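Period circadian protein homolog 2 (Mus musculus, PDB 3GDI) is a circadian clock protein that probably takes part in transcription regulation and carries tandem PAS domains through which PERIOD proteins associate. Local coordinates at residues S75-Y80 against C144-E149. Numbering follows the deposited sequence.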
# COMPACT_ATOMS: atom_id res chain seq x y z
N SER A 75 -3.23 -11.33 -3.29
CA SER A 75 -2.88 -10.01 -3.81
C SER A 75 -1.67 -10.05 -4.74
O SER A 75 -1.69 -9.46 -5.82
CB SER A 75 -2.62 -9.05 -2.66
OG SER A 75 -2.01 -7.87 -3.14
N TYR A 76 -0.61 -10.75 -4.33
CA TYR A 76 0.60 -10.83 -5.12
C TYR A 76 0.57 -11.91 -6.20
O TYR A 76 1.51 -12.04 -6.98
CB TYR A 76 1.81 -11.07 -4.21
CG TYR A 76 2.29 -9.85 -3.46
CD1 TYR A 76 3.07 -8.87 -4.09
CD2 TYR A 76 1.98 -9.66 -2.11
CE1 TYR A 76 3.54 -7.74 -3.41
CE2 TYR A 76 2.44 -8.53 -1.41
CZ TYR A 76 3.22 -7.58 -2.07
OH TYR A 76 3.66 -6.47 -1.38
N THR A 77 -0.51 -12.68 -6.26
CA THR A 77 -0.62 -13.73 -7.26
C THR A 77 -1.74 -13.39 -8.21
O THR A 77 -2.13 -14.20 -9.06
CB THR A 77 -0.90 -15.12 -6.60
OG1 THR A 77 -2.08 -15.04 -5.79
CG2 THR A 77 0.27 -15.55 -5.74
N THR A 78 -2.27 -12.18 -8.07
CA THR A 78 -3.34 -11.67 -8.92
C THR A 78 -2.85 -11.67 -10.36
O THR A 78 -1.76 -11.18 -10.65
CB THR A 78 -3.72 -10.23 -8.52
OG1 THR A 78 -4.08 -10.19 -7.13
CG2 THR A 78 -4.89 -9.75 -9.35
N PRO A 79 -3.64 -12.23 -11.29
CA PRO A 79 -3.32 -12.32 -12.72
C PRO A 79 -2.73 -11.08 -13.38
O PRO A 79 -1.63 -11.15 -13.93
CB PRO A 79 -4.65 -12.73 -13.33
CG PRO A 79 -5.18 -13.66 -12.30
CD PRO A 79 -4.93 -12.90 -11.01
N TYR A 80 -3.43 -9.95 -13.34
CA TYR A 80 -2.90 -8.74 -13.99
C TYR A 80 -1.55 -8.30 -13.42
O TYR A 80 -1.03 -7.25 -13.78
CB TYR A 80 -3.91 -7.59 -13.93
CG TYR A 80 -4.13 -6.97 -12.56
CD1 TYR A 80 -5.39 -7.01 -11.96
CD2 TYR A 80 -3.10 -6.32 -11.89
CE1 TYR A 80 -5.62 -6.41 -10.73
CE2 TYR A 80 -3.32 -5.72 -10.65
CZ TYR A 80 -4.58 -5.77 -10.08
OH TYR A 80 -4.79 -5.18 -8.85
N CYS A 144 -0.10 -20.52 -11.78
CA CYS A 144 0.96 -19.71 -11.19
C CYS A 144 1.99 -20.55 -10.45
O CYS A 144 1.67 -21.23 -9.48
CB CYS A 144 0.37 -18.68 -10.22
SG CYS A 144 1.59 -17.89 -9.13
N LEU A 145 3.23 -20.51 -10.91
CA LEU A 145 4.28 -21.27 -10.25
C LEU A 145 4.97 -20.30 -9.31
O LEU A 145 4.96 -19.09 -9.54
CB LEU A 145 5.26 -21.84 -11.27
CG LEU A 145 6.29 -22.85 -10.74
CD1 LEU A 145 6.76 -23.73 -11.87
CD2 LEU A 145 7.46 -22.13 -10.10
N LEU A 146 5.57 -20.83 -8.25
CA LEU A 146 6.26 -19.99 -7.29
C LEU A 146 7.48 -20.66 -6.70
O LEU A 146 7.44 -21.83 -6.33
CB LEU A 146 5.33 -19.60 -6.13
CG LEU A 146 4.14 -18.68 -6.41
CD1 LEU A 146 2.87 -19.49 -6.50
CD2 LEU A 146 4.03 -17.65 -5.29
N LEU A 147 8.56 -19.90 -6.63
CA LEU A 147 9.79 -20.40 -6.05
C LEU A 147 9.77 -19.89 -4.62
O LEU A 147 9.73 -18.68 -4.38
CB LEU A 147 11.00 -19.84 -6.80
CG LEU A 147 11.15 -20.37 -8.23
CD1 LEU A 147 12.05 -19.46 -9.06
CD2 LEU A 147 11.71 -21.77 -8.15
N ALA A 148 9.77 -20.81 -3.66
CA ALA A 148 9.72 -20.46 -2.25
C ALA A 148 11.00 -20.80 -1.54
O ALA A 148 11.46 -21.94 -1.57
CB ALA A 148 8.57 -21.17 -1.60
N GLU A 149 11.57 -19.81 -0.86
CA GLU A 149 12.81 -20.00 -0.12
C GLU A 149 12.62 -19.69 1.36
O GLU A 149 12.14 -18.62 1.72
CB GLU A 149 13.91 -19.11 -0.68
CG GLU A 149 15.18 -19.13 0.15
CD GLU A 149 16.26 -18.25 -0.45
OE1 GLU A 149 17.34 -18.13 0.16
OE2 GLU A 149 16.02 -17.69 -1.54
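The methyl group of Thr77 packs against Cys144 and Leu146 where the chain near the C-terminal end of helix 70-76 passes over strand 142-150, the middle strand of the five-stranded antiparallel sheet of the PAS-A domain. The strand order 2-1-5-4-3 is that of the PAS fold, and this contact brings the connecting region between the second and third strands onto one face of the fifth.

The contact is wholly nonpolar, small and buried. Thr77 CG2 lies 4.3 Å from Cys144 SG and likewise 4.3 Å from Leu146 CD2, and these two directions open about 64° apart at the methyl, which points roughly toward Leu146 CD2 and has Cys144 SG at its side. Cys144 and Leu146, two residues apart on the strand, point to the same face. A chi1 of 166° turns the sulfur anti to the backbone N of Cys144 and so places SG alongside the Thr77 methyl. No hydrogen bond joins the two segments. The strand is instead held by its neighbours in the sheet, Cys144 and Leu146 pairing through their backbones with Val31 and Val29.

The hydroxyl of Thr77 turns back to the helix, where OG1 bonds to Phe73 O and more weakly to His74 O. At Thr78, His74 O and Ser75 O are both within reach of OG1. Farther on, Tyr80 OH reaches Glu197 O of the second subunit. With Thr77 chi1 at 56°, OG1 keeps its bond to Phe73 O while CG2, on the other branch of CB, points at Leu146 CD2, with Cys144 SG flanking the methyl.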